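PDB 4S1P: SGNH hydrolase-type esterase domain-containing protein, which is probably an esterase or acylhydrolase of the SGNH (GDSL-like) family, its natural substrate not yet identified. Local coordinates for residues 64-74 / 98-109; 38-46 / 79-90. All coordinates share one frame; numbering follows the deposited sequence.

Contact 1. Residues 64-74 / 98-109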
loop_
_atom_site.group_PDB
_atom_site.type_symbol
_atom_site.label_atom_id
_atom_site.label_comp_id
_atom_site.label_asym_id
_atom_site.label_seq_id
_atom_site.Cartn_x
_atom_site.Cartn_y
_atom_site.Cartn_z
ATOM N N TRP A 64 5.168 -11.606 13.018
ATOM C CA TRP A 64 4.158 -10.703 12.436
ATOM C C TRP A 64 2.861 -11.416 12.162
ATOM O O TRP A 64 2.859 -12.537 11.601
ATOM C CB TRP A 64 4.703 -10.072 11.133
ATOM C CG TRP A 64 6.034 -9.442 11.312
ATOM C CD1 TRP A 64 7.238 -9.989 11.034
ATOM C CD2 TRP A 64 6.316 -8.160 11.908
ATOM N NE1 TRP A 64 8.247 -9.143 11.408
ATOM C CE2 TRP A 64 7.705 -8.029 11.990
ATOM C CE3 TRP A 64 5.511 -7.122 12.429
ATOM C CZ2 TRP A 64 8.313 -6.885 12.531
ATOM C CZ3 TRP A 64 6.106 -6.020 12.967
ATOM C CH2 TRP A 64 7.504 -5.896 13.016
ATOM N N ASP A 65 1.752 -10.699 12.400
ATOM C CA ASP A 65 0.435 -11.184 11.965
ATOM C C ASP A 65 0.127 -10.850 10.524
ATOM O O ASP A 65 -0.491 -11.625 9.807
ATOM C CB ASP A 65 -0.643 -10.639 12.874
ATOM C CG ASP A 65 -0.486 -11.156 14.299
ATOM O OD1 ASP A 65 -0.863 -12.312 14.530
ATOM O OD2 ASP A 65 0.093 -10.487 15.152
ATOM N N PHE A 66 0.533 -9.654 10.113
ATOM C CA PHE A 66 0.270 -9.156 8.786
ATOM C C PHE A 66 1.466 -8.412 8.249
ATOM O O PHE A 66 2.187 -7.780 9.005
ATOM C CB PHE A 66 -0.912 -8.174 8.812
ATOM C CG PHE A 66 -2.223 -8.788 9.239
ATOM C CD1 PHE A 66 -2.969 -9.538 8.352
ATOM C CD2 PHE A 66 -2.688 -8.627 10.518
ATOM C CE1 PHE A 66 -4.175 -10.115 8.722
ATOM C CE2 PHE A 66 -3.892 -9.173 10.891
ATOM C CZ PHE A 66 -4.636 -9.939 10.004
ATOM N N VAL A 67 1.634 -8.475 6.930
ATOM C CA VAL A 67 2.599 -7.652 6.215
ATOM C C VAL A 67 1.824 -6.874 5.160
ATOM O O VAL A 67 1.202 -7.472 4.280
ATOM C CB VAL A 67 3.708 -8.456 5.549
ATOM C CG1 VAL A 67 4.649 -7.536 4.778
ATOM C CG2 VAL A 67 4.485 -9.257 6.596
ATOM N N VAL A 68 1.800 -5.540 5.311
ATOM C CA VAL A 68 1.030 -4.670 4.392
ATOM C C VAL A 68 1.984 -4.136 3.325
ATOM O O VAL A 68 3.061 -3.643 3.654
ATOM C CB VAL A 68 0.392 -3.503 5.139
ATOM C CG1 VAL A 68 -0.386 -2.599 4.202
ATOM C CG2 VAL A 68 -0.508 -4.022 6.240
HETATM N N MSE A 69 1.566 -4.222 2.056
HETATM C CA MSE A 69 2.411 -3.866 0.955
HETATM C C MSE A 69 1.789 -2.748 0.151
HETATM O O MSE A 69 0.679 -2.911 -0.375
HETATM C CB MSE A 69 2.624 -5.065 0.019
HETATM C CG MSE A 69 3.210 -6.266 0.763
HETATM SE SE MSE A 69 3.067 -7.940 -0.238
HETATM C CE MSE A 69 1.093 -8.001 -0.228
ATOM N N GLN A 70 2.493 -1.610 0.051
ATOM C CA GLN A 70 2.017 -0.459 -0.719
ATOM C C GLN A 70 3.058 -0.050 -1.755
ATOM O O GLN A 70 4.172 0.294 -1.401
ATOM C CB GLN A 70 1.729 0.723 0.230
ATOM C CG GLN A 70 1.249 1.991 -0.474
ATOM C CD GLN A 70 2.248 3.119 -0.394
ATOM O OE1 GLN A 70 2.721 3.477 0.684
ATOM N NE2 GLN A 70 2.584 3.689 -1.537
ATOM N N GLU A 71 2.644 -0.073 -3.030
ATOM C CA GLU A 71 3.506 0.275 -4.127
ATOM C C GLU A 71 3.478 1.777 -4.404
ATOM O O GLU A 71 2.504 2.472 -4.116
ATOM C CB GLU A 71 3.047 -0.465 -5.387
ATOM C CG GLU A 71 3.863 -0.241 -6.673
ATOM C CD GLU A 71 5.315 -0.697 -6.533
ATOM O OE1 GLU A 71 6.089 -0.055 -5.776
ATOM O OE2 GLU A 71 5.689 -1.715 -7.180
HETATM N N MSE A 72 4.577 2.255 -4.978
HETATM C CA MSE A 72 4.654 3.606 -5.543
HETATM C C MSE A 72 3.361 3.867 -6.296
HETATM O O MSE A 72 2.873 3.019 -7.029
HETATM C CB MSE A 72 5.925 3.685 -6.400
HETATM C CG MSE A 72 6.298 5.119 -6.788
HETATM SE SE MSE A 72 5.383 5.594 -8.464
HETATM C CE MSE A 72 6.252 4.311 -9.678
ATOM N N SER A 73 2.839 5.077 -6.135
ATOM C CA SER A 73 1.436 5.376 -6.398
ATOM C C SER A 73 0.929 5.170 -7.813
ATOM O O SER A 73 -0.261 4.960 -7.983
ATOM C CB SER A 73 1.094 6.814 -5.953
ATOM O OG SER A 73 1.860 7.739 -6.665
ATOM N N HIS A 74 1.805 5.214 -8.826
ATOM C CA HIS A 74 1.368 4.859 -10.183
ATOM C C HIS A 74 1.951 3.553 -10.687
ATOM O O HIS A 74 1.626 3.104 -11.813
ATOM C CB HIS A 74 1.588 5.986 -11.202
ATOM C CG HIS A 74 3.008 6.394 -11.401
ATOM N ND1 HIS A 74 3.876 5.661 -12.170
ATOM C CD2 HIS A 74 3.673 7.520 -11.046
ATOM C CE1 HIS A 74 5.034 6.296 -12.250
ATOM N NE2 HIS A 74 4.936 7.433 -11.576
ATOM N N GLY A 98 4.859 -16.988 8.342
ATOM C CA GLY A 98 3.641 -17.150 9.116
ATOM C C GLY A 98 2.762 -15.924 9.236
ATOM O O GLY A 98 1.814 -15.926 10.030
ATOM N N ALA A 99 2.984 -14.943 8.362
ATOM C CA ALA A 99 2.209 -13.718 8.356
ATOM C C ALA A 99 1.253 -13.739 7.155
ATOM O O ALA A 99 1.538 -14.314 6.110
ATOM C CB ALA A 99 3.120 -12.499 8.262
ATOM N N GLN A 100 0.147 -13.031 7.290
ATOM C CA GLN A 100 -0.794 -12.850 6.203
ATOM C C GLN A 100 -0.460 -11.573 5.394
ATOM O O GLN A 100 -0.457 -10.486 5.956
ATOM C CB GLN A 100 -2.216 -12.735 6.746
ATOM C CG GLN A 100 -3.237 -12.396 5.686
ATOM C CD GLN A 100 -3.428 -13.452 4.615
ATOM O OE1 GLN A 100 -3.751 -14.607 4.923
ATOM N NE2 GLN A 100 -3.275 -13.062 3.344
ATOM N N PRO A 101 -0.162 -11.708 4.100
ATOM C CA PRO A 101 0.084 -10.512 3.294
ATOM C C PRO A 101 -1.209 -9.750 3.014
ATOM O O PRO A 101 -2.278 -10.339 2.849
ATOM C CB PRO A 101 0.718 -11.060 2.017
ATOM C CG PRO A 101 0.327 -12.495 1.954
ATOM C CD PRO A 101 0.111 -12.960 3.368
ATOM N N VAL A 102 -1.073 -8.421 2.963
ATOM C CA VAL A 102 -2.187 -7.505 2.731
ATOM C C VAL A 102 -1.750 -6.488 1.689
ATOM O O VAL A 102 -0.703 -5.872 1.860
ATOM C CB VAL A 102 -2.595 -6.772 4.037
ATOM C CG1 VAL A 102 -3.682 -5.748 3.798
ATOM C CG2 VAL A 102 -3.040 -7.779 5.093
ATOM N N ILE A 103 -2.547 -6.310 0.639
ATOM C CA ILE A 103 -2.278 -5.282 -0.324
ATOM C C ILE A 103 -2.980 -3.996 0.124
ATOM O O ILE A 103 -4.199 -3.990 0.321
ATOM C CB ILE A 103 -2.776 -5.679 -1.726
ATOM C CG1 ILE A 103 -1.931 -6.836 -2.273
ATOM C CG2 ILE A 103 -2.794 -4.479 -2.673
ATOM C CD1 ILE A 103 -2.615 -7.568 -3.393
ATOM N N TYR A 104 -2.220 -2.910 0.265
ATOM C CA TYR A 104 -2.796 -1.574 0.499
ATOM C C TYR A 104 -3.106 -1.067 -0.920
ATOM O O TYR A 104 -2.222 -0.565 -1.633
ATOM C CB TYR A 104 -1.804 -0.732 1.267
ATOM C CG TYR A 104 -2.126 0.758 1.477
ATOM C CD1 TYR A 104 -3.303 1.367 1.028
ATOM C CD2 TYR A 104 -1.222 1.541 2.141
ATOM C CE1 TYR A 104 -3.507 2.751 1.191
ATOM C CE2 TYR A 104 -1.401 2.895 2.308
ATOM C CZ TYR A 104 -2.551 3.504 1.850
ATOM O OH TYR A 104 -2.719 4.859 1.986
ATOM N N GLY A 105 -4.348 -1.285 -1.356
ATOM C CA GLY A 105 -4.751 -0.867 -2.695
ATOM C C GLY A 105 -4.952 0.644 -2.642
ATOM O O GLY A 105 -5.721 1.149 -1.840
ATOM N N THR A 106 -4.259 1.371 -3.474
ATOM C CA THR A 106 -4.398 2.807 -3.536
ATOM C C THR A 106 -5.264 3.219 -4.754
ATOM O O THR A 106 -5.871 2.408 -5.450
ATOM C CB THR A 106 -3.010 3.480 -3.554
ATOM O OG1 THR A 106 -2.313 3.157 -4.778
ATOM C CG2 THR A 106 -2.141 3.054 -2.345
ATOM N N TRP A 107 -5.318 4.521 -4.958
ATOM C CA TRP A 107 -6.329 5.165 -5.774
ATOM C C TRP A 107 -5.708 5.715 -7.063
ATOM O O TRP A 107 -4.524 6.066 -7.093
ATOM C CB TRP A 107 -6.978 6.310 -4.954
ATOM C CG TRP A 107 -5.959 7.115 -4.259
ATOM C CD1 TRP A 107 -5.244 8.148 -4.776
ATOM C CD2 TRP A 107 -5.482 6.921 -2.927
ATOM N NE1 TRP A 107 -4.338 8.605 -3.860
ATOM C CE2 TRP A 107 -4.459 7.859 -2.713
ATOM C CE3 TRP A 107 -5.786 6.005 -1.897
ATOM C CZ2 TRP A 107 -3.759 7.933 -1.519
ATOM C CZ3 TRP A 107 -5.079 6.082 -0.723
ATOM C CH2 TRP A 107 -4.079 7.027 -0.542
ATOM N N PRO A 108 -6.524 5.855 -8.119
ATOM C CA PRO A 108 -6.054 6.653 -9.256
ATOM C C PRO A 108 -5.863 8.094 -8.786
ATOM O O PRO A 108 -6.468 8.519 -7.839
ATOM C CB PRO A 108 -7.225 6.578 -10.261
ATOM C CG PRO A 108 -8.417 6.352 -9.408
ATOM C CD PRO A 108 -7.949 5.500 -8.253
ATOM N N TYR A 109 -5.022 8.824 -9.480
ATOM C CA TYR A 109 -4.844 10.228 -9.193
ATOM C C TYR A 109 -6.120 11.006 -9.547
ATOM O O TYR A 109 -6.926 10.584 -10.357
ATOM C CB TYR A 109 -3.702 10.761 -10.022
ATOM C CG TYR A 109 -2.359 10.193 -9.771
ATOM C CD1 TYR A 109 -2.097 9.405 -8.654
ATOM C CD2 TYR A 109 -1.299 10.488 -10.641
ATOM C CE1 TYR A 109 -0.820 8.907 -8.431
ATOM C CE2 TYR A 109 -0.018 10.013 -10.397
ATOM C CZ TYR A 109 0.214 9.225 -9.292
ATOM O OH TYR A 109 1.516 8.782 -9.073
HETATM O O HOH W 1 2.875 -14.985 12.621
HETATM O O HOH W 2 -0.194 -0.472 -3.452
HETATM O O HOH W 3 -0.055 1.648 -5.177
HETATM O O HOH W 4 -2.130 5.486 -6.008
#
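Strands 66-69 and 100-105 pair in parallel inside the five-stranded sheet of the SGNH hydrolase fold, next to each other in its 2-1-3-4-5 order, their axes 4.5 Å apart at closest approach. Five backbone bonds define the pairing: Q100 N to D65 O, V67 N to Q100 O, V102 N to V67 O, M69 N to V102 O and Y104 N to M69 O. On the face covered by helix 170-184, the F66 ring sets CD1 3.7 Å from V102 CG2, and V68 CG1 meets Y104 CB. On the face toward helix 80-96, the M69 chain bends at its last torsion (chi3 -64°), carrying CE to 3.8 Å from both P101 CB and I103 CG1. At the end of the pairing Q70 CB and CG lie alongside Y104 CD2, while the Q70 amide gives OE1 to T14 OG1 and NE2 to N11 OD1 and E71 O. Beyond it the backbones diverge, S73 CA and T106 CA being 7.0 Å apart. Waters bridge them: one donates to S73 O and W107 O and accepts from T106 OG1. S73 OG, which also bonds an unidentified ligand, meets Y109 OH in a 2.6 Å hydrogen bond. Y109 OH also lies in the plane of the H74 ring at its edge, 3.2 Å from H74 CD2.

Contact 2. Residues 38-46 / 79-90; sequences GARLAEHLN and SPTAYARSVASL
The 3-10 turn 41-45 packs against helix 80-96 along Y83 to L90, the backbones coming nearest at A42 and S86, whose CA atoms are 5.3 Å apart. Side chains and water, not direct hydrogen bonds, join the two segments. L41 reaches in with both branches: CD1 touches V87 CG2 at 3.9 Å and Y83 CE1 at 4.0 Å, while CD2 crosses to L90 CD1. L45 works from the next turn, its two methyls straddling S89 CB and CD2 also meeting L90 CD2 at 3.7 Å. L90 completes the cluster; with CG anti to its carbonyl carbon (chi1 -74°), the end of the chain swings to the turn, CD1 beside L41 O and CD2 3.8 Å from H44 CB. Cutting this side chain back to an alanine is likely to open a gap between L41 CD2, H44 CB and L45 CD2, each of which would lose its contact with the L90 methyls.

S86 OG lies against the A42 methyl, 3.5 Å from A42 CB; the polar link between the two residues is a water, which accepts from A42 N at 2.9 Å and donates to S86 OG at 3.0 Å. A second, more doubtful water link, given for one of the two S79 conformers, joins S79 OG to R40 NH1 through a weak bond. H44 directs its ND1 away from this interface, to T55 OG1 of helix 50-61. The contact thus seats the loop that follows strand 29-35 on helix 80-96. Beneath it L41, V87 and L90 all touch M69 of strand 66-69, and Y83 and V87 also touch helix 123-141.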
loop_
_atom_site.group_PDB
_atom_site.type_symbol
_atom_site.label_atom_id
_atom_site.label_comp_id
_atom_site.label_asym_id
_atom_site.label_seq_id
_atom_site.Cartn_x
_atom_site.Cartn_y
_atom_site.Cartn_z
ATOM N N GLY A 38 9.287 8.091 -2.055
ATOM C CA GLY A 38 9.633 7.640 -3.400
ATOM C C GLY A 38 9.925 6.163 -3.512
ATOM O O GLY A 38 10.189 5.681 -4.604
ATOM N N ALA A 39 9.834 5.421 -2.416
ATOM C CA ALA A 39 10.181 3.997 -2.467
ATOM C C ALA A 39 9.220 3.165 -3.307
ATOM O O ALA A 39 8.015 3.423 -3.349
ATOM C CB ALA A 39 10.250 3.417 -1.064
ATOM N N ARG A 40 9.780 2.152 -3.951
ATOM C CA ARG A 40 9.033 1.128 -4.686
ATOM C C ARG A 40 9.138 -0.195 -3.933
ATOM O O ARG A 40 10.133 -0.452 -3.223
ATOM C CB ARG A 40 9.596 0.913 -6.103
ATOM C CG ARG A 40 9.444 2.122 -7.032
ATOM C CD ARG A 40 10.186 1.988 -8.337
ATOM N NE ARG A 40 10.186 3.275 -9.036
ATOM C CZ ARG A 40 9.658 3.510 -10.238
ATOM N NH1 ARG A 40 9.032 2.554 -10.928
ATOM N NH2 ARG A 40 9.741 4.734 -10.756
ATOM N N LEU A 41 8.120 -1.037 -4.086
ATOM C CA LEU A 41 8.082 -2.305 -3.329
ATOM C C LEU A 41 9.282 -3.193 -3.607
ATOM O O LEU A 41 9.719 -3.908 -2.705
ATOM C CB LEU A 41 6.822 -3.126 -3.619
ATOM C CG LEU A 41 5.609 -2.782 -2.826
ATOM C CD1 LEU A 41 4.482 -3.683 -3.352
ATOM C CD2 LEU A 41 5.761 -2.899 -1.326
ATOM N N ALA A 42 9.816 -3.146 -4.843
ATOM C CA ALA A 42 10.923 -4.015 -5.210
ATOM C C ALA A 42 12.141 -3.820 -4.284
ATOM O O ALA A 42 12.962 -4.708 -4.144
ATOM C CB ALA A 42 11.324 -3.775 -6.642
ATOM N N GLU A 43 12.288 -2.628 -3.677
ATOM C CA GLU A 43 13.423 -2.396 -2.775
ATOM C C GLU A 43 13.454 -3.422 -1.660
ATOM O O GLU A 43 14.505 -3.841 -1.199
ATOM C CB GLU A 43 13.336 -1.012 -2.112
ATOM C CG GLU A 43 13.466 0.105 -3.077
ATOM C CD GLU A 43 13.354 1.446 -2.389
ATOM O OE1 GLU A 43 13.599 1.547 -1.138
ATOM O OE2 GLU A 43 12.981 2.367 -3.148
ATOM N N HIS A 44 12.277 -3.828 -1.206
ATOM C CA HIS A 44 12.200 -4.753 -0.090
ATOM C C HIS A 44 12.688 -6.173 -0.388
ATOM O O HIS A 44 12.887 -6.947 0.544
ATOM C CB HIS A 44 10.767 -4.783 0.464
ATOM C CG HIS A 44 10.325 -3.471 0.984
ATOM N ND1 HIS A 44 10.488 -3.107 2.294
ATOM C CD2 HIS A 44 9.768 -2.413 0.358
ATOM C CE1 HIS A 44 10.045 -1.875 2.454
ATOM N NE2 HIS A 44 9.636 -1.423 1.287
ATOM N N LEU A 45 12.848 -6.473 -1.674
ATOM C CA LEU A 45 13.339 -7.759 -2.123
ATOM C C LEU A 45 14.846 -7.746 -2.323
ATOM O O LEU A 45 15.436 -8.770 -2.648
ATOM C CB LEU A 45 12.636 -8.171 -3.403
ATOM C CG LEU A 45 11.159 -8.524 -3.172
ATOM C CD1 LEU A 45 10.500 -8.691 -4.516
ATOM C CD2 LEU A 45 10.982 -9.778 -2.312
ATOM N N ASN A 46 15.455 -6.584 -2.114
ATOM C CA ASN A 46 16.867 -6.386 -2.410
ATOM C C ASN A 46 17.616 -6.003 -1.134
ATOM O O ASN A 46 17.524 -4.851 -0.698
ATOM C CB ASN A 46 17.030 -5.307 -3.470
ATOM C CG ASN A 46 18.498 -5.043 -3.812
ATOM O OD1 ASN A 46 19.395 -5.658 -3.246
ATOM N ND2 ASN A 46 18.736 -4.100 -4.701
ATOM N N SER A 79 4.159 0.196 -14.367
ATOM C CA SER A 79 5.060 -0.945 -14.325
ATOM C C SER A 79 4.324 -2.132 -13.708
ATOM O O SER A 79 4.687 -2.607 -12.627
ATOM C CB SER A 79 6.329 -0.606 -13.539
ATOM O OG SER A 79 7.086 0.410 -14.184
ATOM N N PRO A 80 3.253 -2.602 -14.376
ATOM C CA PRO A 80 2.398 -3.630 -13.802
ATOM C C PRO A 80 3.110 -4.936 -13.541
ATOM O O PRO A 80 2.782 -5.626 -12.584
ATOM C CB PRO A 80 1.272 -3.816 -14.846
ATOM C CG PRO A 80 1.877 -3.287 -16.124
ATOM C CD PRO A 80 2.716 -2.120 -15.662
ATOM N N THR A 81 4.083 -5.284 -14.406
ATOM C CA THR A 81 4.772 -6.537 -14.199
ATOM C C THR A 81 5.724 -6.485 -13.004
ATOM O O THR A 81 5.756 -7.407 -12.186
ATOM C CB THR A 81 5.466 -6.980 -15.480
ATOM O OG1 THR A 81 4.463 -7.107 -16.503
ATOM C CG2 THR A 81 6.172 -8.288 -15.243
ATOM N N ALA A 82 6.439 -5.374 -12.873
ATOM C CA ALA A 82 7.268 -5.166 -11.704
ATOM C C ALA A 82 6.456 -5.207 -10.435
ATOM O O ALA A 82 6.875 -5.792 -9.437
ATOM C CB ALA A 82 8.062 -3.869 -11.794
ATOM N N TYR A 83 5.297 -4.575 -10.480
ATOM C CA TYR A 83 4.400 -4.609 -9.320
ATOM C C TYR A 83 3.999 -6.025 -8.956
ATOM O O TYR A 83 4.145 -6.460 -7.800
ATOM C CB TYR A 83 3.172 -3.745 -9.596
ATOM C CG TYR A 83 2.136 -3.898 -8.477
ATOM C CD1 TYR A 83 2.457 -3.539 -7.205
ATOM C CD2 TYR A 83 0.925 -4.503 -8.689
ATOM C CE1 TYR A 83 1.582 -3.707 -6.153
ATOM C CE2 TYR A 83 0.044 -4.702 -7.655
ATOM C CZ TYR A 83 0.385 -4.313 -6.389
ATOM O OH TYR A 83 -0.506 -4.565 -5.367
ATOM N N ALA A 84 3.500 -6.750 -9.955
ATOM C CA ALA A 84 3.019 -8.097 -9.749
ATOM C C ALA A 84 4.120 -8.999 -9.180
ATOM O O ALA A 84 3.861 -9.801 -8.272
ATOM C CB ALA A 84 2.476 -8.679 -11.037
ATOM N N ARG A 85 5.332 -8.885 -9.703
ATOM C CA ARG A 85 6.405 -9.720 -9.209
ATOM C C ARG A 85 6.820 -9.352 -7.798
ATOM O O ARG A 85 7.145 -10.238 -7.003
ATOM C CB ARG A 85 7.619 -9.676 -10.144
ATOM C CG ARG A 85 7.347 -10.158 -11.572
ATOM C CD ARG A 85 6.702 -11.540 -11.636
ATOM N NE ARG A 85 5.264 -11.422 -11.858
ATOM C CZ ARG A 85 4.352 -12.197 -11.295
ATOM N NH1 ARG A 85 4.719 -13.183 -10.485
ATOM N NH2 ARG A 85 3.072 -12.006 -11.565
ATOM N N SER A 86 6.778 -8.058 -7.475
ATOM C CA SER A 86 7.135 -7.632 -6.143
ATOM C C SER A 86 6.137 -8.164 -5.132
ATOM O O SER A 86 6.506 -8.680 -4.076
ATOM C CB SER A 86 7.231 -6.115 -6.054
ATOM O OG SER A 86 8.305 -5.595 -6.831
ATOM N N VAL A 87 4.853 -8.005 -5.428
ATOM C CA VAL A 87 3.818 -8.521 -4.500
ATOM C C VAL A 87 3.888 -10.021 -4.371
ATOM O O VAL A 87 3.733 -10.552 -3.277
ATOM C CB VAL A 87 2.404 -8.105 -4.939
ATOM C CG1 VAL A 87 1.340 -8.797 -4.086
ATOM C CG2 VAL A 87 2.294 -6.623 -4.817
ATOM N N ALA A 88 4.131 -10.713 -5.493
ATOM C CA ALA A 88 4.204 -12.155 -5.426
ATOM C C ALA A 88 5.318 -12.609 -4.486
ATOM O O ALA A 88 5.132 -13.479 -3.626
ATOM C CB ALA A 88 4.423 -12.736 -6.808
ATOM N N SER A 89 6.492 -12.008 -4.632
ATOM C CA SER A 89 7.624 -12.459 -3.855
ATOM C C SER A 89 7.515 -12.041 -2.392
ATOM O O SER A 89 7.842 -12.825 -1.494
ATOM C CB SER A 89 8.913 -11.986 -4.511
ATOM O OG SER A 89 9.099 -12.679 -5.752
ATOM N N LEU A 90 7.048 -10.811 -2.150
ATOM C CA LEU A 90 6.854 -10.386 -0.771
ATOM C C LEU A 90 5.752 -11.158 -0.080
ATOM O O LEU A 90 5.865 -11.493 1.095
ATOM C CB LEU A 90 6.524 -8.906 -0.723
ATOM C CG LEU A 90 7.743 -7.999 -1.001
ATOM C CD1 LEU A 90 7.295 -6.579 -1.259
ATOM C CD2 LEU A 90 8.785 -8.047 0.133
HETATM O O HOH W 5 6.531 2.783 -13.096
HETATM O O HOH W 6 8.132 -2.649 -7.182
#

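From the N terminus, the chain first passes through 38-46, in the loop after strand 29-35, then 64-74, which carries strand 66-69. It next enters 79-90, where contact 2 closes its loop, and finally 98-109, where contact 1 closes the second. The two loops therefore cross rather than nest. Helix 80-96 links them: it forms the main helix of the beta-alpha-beta crossover from strand 66-69 to strand 100-105, and supplies one side of contact 2. The contacts, with centres 11 Å apart, touch directly: E71 OE1 lies 2.8 Å from L41 N, a probable hydrogen bond, and Y83 OH packs on I103 CG2. Together they tie loop, helix and sheet.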